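Long-range contact in bitiscetin (Bitis arietans, PDB 1JWI), which binds von Willebrand factor and induces its A1 domain to engage platelet GPIbalpha, so that platelets aggregate: residues 63-68 and 111-116. Sequence-based numbering, arbitrary orientation.
Sequences VYDAWI and TWTDLP
Ile-68 and Trp-112 meet between the two strands that are outermost within this chain in a three-stranded antiparallel sheet of the C-type lectin domain, where residues 63-68 and 111-116 lie on either side of strand 100-103. The intervening strand explains why the nearest CA pair, Asp-65 and Thr-113, is still 8.7 Å apart and why side chains carry most of the contact, with one backbone carbonyl joining in. Backbone bonds to that strand, Ala-66 with Leu-103 and Thr-113 with Gly-102, confirm its place in the middle.

The Ile-68 methyl CD1 sits 3.7 Å from the centroid of the Trp-112 five-membered ring and only 1° off its normal, a CH-pi contact over the face. Extension of the isoleucine, with CD1 anti to CA (chi2 175°), carries the methyl there. The same indole also meets an aromatic side chain of the partner chain, their planes at about 85°, so it bridges the core and the subunit interface.

At the other end, Leu-115 fits between Asp-65 and Trp-67. Its CD1 is 3.7 Å from Asp-65 CB, while its CB lies 3.9 Å from Trp-67 CH2, approaching the ring obliquely. Pro-116 O lies near the plane of the Trp-67 ring at its benzo edge, 3.3 Å from CH2 and 3.6 Å from CZ2. Two polar atoms have partners elsewhere: Asp-65 OD2 accepts a hydrogen bond from Val-105 N, and Trp-67 NE1 donates one to Gly-23 O.

Such packing, largely apolar, across a central strand joins the two flanking strands of the small second sheet of the C-type lectin fold, as found in snaclecs.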
loop_
_atom_site.group_PDB
_atom_site.type_symbol
_atom_site.label_atom_id
_atom_site.label_comp_id
_atom_site.label_asym_id
_atom_site.label_seq_id
_atom_site.Cartn_x
_atom_site.Cartn_y
_atom_site.Cartn_z
ATOM N N VAL A 63 -21.995 1.359 0.273
ATOM C CA VAL A 63 -21.380 1.918 -0.927
ATOM C C VAL A 63 -20.074 2.658 -0.654
ATOM O O VAL A 63 -19.291 2.902 -1.563
ATOM C CB VAL A 63 -22.330 2.893 -1.635
ATOM C CG1 VAL A 63 -23.569 2.157 -2.098
ATOM C CG2 VAL A 63 -22.700 4.027 -0.694
ATOM N N TYR A 64 -19.842 3.021 0.600
ATOM C CA TYR A 64 -18.625 3.743 0.952
ATOM C C TYR A 64 -17.836 3.014 2.021
ATOM O O TYR A 64 -18.396 2.242 2.795
ATOM C CB TYR A 64 -18.952 5.127 1.519
ATOM C CG TYR A 64 -19.632 6.098 0.588
ATOM C CD1 TYR A 64 -18.964 6.631 -0.511
ATOM C CD2 TYR A 64 -20.934 6.532 0.844
ATOM C CE1 TYR A 64 -19.577 7.579 -1.335
ATOM C CE2 TYR A 64 -21.553 7.474 0.029
ATOM C CZ TYR A 64 -20.868 7.995 -1.056
ATOM O OH TYR A 64 -21.477 8.932 -1.861
ATOM N N ASP A 65 -16.530 3.261 2.049
ATOM C CA ASP A 65 -15.692 2.705 3.094
ATOM C C ASP A 65 -15.855 3.765 4.190
ATOM O O ASP A 65 -16.403 4.842 3.935
ATOM C CB ASP A 65 -14.225 2.629 2.657
ATOM C CG ASP A 65 -14.009 1.689 1.473
ATOM O OD1 ASP A 65 -13.874 2.182 0.336
ATOM O OD2 ASP A 65 -13.980 0.464 1.678
ATOM N N ALA A 66 -15.397 3.477 5.399
ATOM C CA ALA A 66 -15.509 4.452 6.479
ATOM C C ALA A 66 -14.160 4.648 7.165
ATOM O O ALA A 66 -13.529 3.684 7.595
ATOM C CB ALA A 66 -16.557 3.997 7.487
ATOM N N TRP A 67 -13.711 5.897 7.243
ATOM C CA TRP A 67 -12.437 6.237 7.875
ATOM C C TRP A 67 -12.331 5.887 9.354
ATOM O O TRP A 67 -13.275 6.107 10.123
ATOM C CB TRP A 67 -12.165 7.749 7.776
ATOM C CG TRP A 67 -11.884 8.282 6.407
ATOM C CD1 TRP A 67 -12.453 9.381 5.825
ATOM C CD2 TRP A 67 -10.915 7.792 5.475
ATOM N NE1 TRP A 67 -11.895 9.605 4.589
ATOM C CE2 TRP A 67 -10.947 8.645 4.350
ATOM C CE3 TRP A 67 -10.018 6.716 5.484
ATOM C CZ2 TRP A 67 -10.117 8.455 3.240
ATOM C CZ3 TRP A 67 -9.191 6.527 4.377
ATOM C CH2 TRP A 67 -9.248 7.392 3.274
ATOM N N ILE A 68 -11.179 5.344 9.740
ATOM C CA ILE A 68 -10.876 5.071 11.142
ATOM C C ILE A 68 -9.536 5.787 11.362
ATOM O O ILE A 68 -8.911 6.229 10.392
ATOM C CB ILE A 68 -10.756 3.558 11.494
ATOM C CG1 ILE A 68 -9.785 2.844 10.561
ATOM C CG2 ILE A 68 -12.142 2.918 11.479
ATOM C CD1 ILE A 68 -9.557 1.386 10.979
ATOM N N THR A 111 -13.239 -5.813 8.092
ATOM C CA THR A 111 -11.779 -5.707 8.039
ATOM C C THR A 111 -11.302 -4.308 7.667
ATOM O O THR A 111 -12.107 -3.436 7.329
ATOM C CB THR A 111 -11.200 -6.710 7.022
ATOM O OG1 THR A 111 -11.810 -6.490 5.744
ATOM C CG2 THR A 111 -11.486 -8.125 7.465
ATOM N N TRP A 112 -9.990 -4.094 7.732
ATOM C CA TRP A 112 -9.431 -2.786 7.404
ATOM C C TRP A 112 -8.709 -2.803 6.057
ATOM O O TRP A 112 -8.084 -3.797 5.694
ATOM C CB TRP A 112 -8.470 -2.331 8.505
ATOM C CG TRP A 112 -9.075 -2.360 9.887
ATOM C CD1 TRP A 112 -10.408 -2.375 10.204
ATOM C CD2 TRP A 112 -8.368 -2.325 11.136
ATOM N NE1 TRP A 112 -10.570 -2.353 11.573
ATOM C CE2 TRP A 112 -9.335 -2.324 12.167
ATOM C CE3 TRP A 112 -7.010 -2.296 11.482
ATOM C CZ2 TRP A 112 -8.988 -2.295 13.524
ATOM C CZ3 TRP A 112 -6.661 -2.264 12.837
ATOM C CH2 TRP A 112 -7.649 -2.265 13.838
ATOM N N THR A 113 -8.792 -1.696 5.322
ATOM C CA THR A 113 -8.156 -1.600 4.011
ATOM C C THR A 113 -7.440 -0.256 3.831
ATOM O O THR A 113 -7.858 0.755 4.397
ATOM C CB THR A 113 -9.214 -1.787 2.883
ATOM O OG1 THR A 113 -8.560 -1.881 1.610
ATOM C CG2 THR A 113 -10.194 -0.629 2.868
ATOM N N ASP A 114 -6.355 -0.257 3.057
ATOM C CA ASP A 114 -5.588 0.960 2.796
ATOM C C ASP A 114 -6.233 1.726 1.650
ATOM O O ASP A 114 -6.548 1.150 0.613
ATOM C CB ASP A 114 -4.137 0.621 2.443
ATOM C CG ASP A 114 -4.031 -0.315 1.261
ATOM O OD1 ASP A 114 -3.373 0.059 0.263
ATOM O OD2 ASP A 114 -4.607 -1.418 1.327
ATOM N N LEU A 115 -6.410 3.031 1.838
ATOM C CA LEU A 115 -7.061 3.881 0.843
ATOM C C LEU A 115 -6.353 5.214 0.638
ATOM O O LEU A 115 -5.533 5.625 1.455
ATOM C CB LEU A 115 -8.496 4.171 1.293
ATOM C CG LEU A 115 -9.417 2.976 1.546
ATOM C CD1 LEU A 115 -10.604 3.399 2.408
ATOM C CD2 LEU A 115 -9.877 2.427 0.208
ATOM N N PRO A 116 -6.671 5.912 -0.467
ATOM C CA PRO A 116 -6.051 7.214 -0.739
ATOM C C PRO A 116 -6.562 8.169 0.335
ATOM O O PRO A 116 -7.768 8.311 0.508
ATOM C CB PRO A 116 -6.591 7.578 -2.125
ATOM C CG PRO A 116 -6.882 6.239 -2.748
ATOM C CD PRO A 116 -7.506 5.485 -1.601
#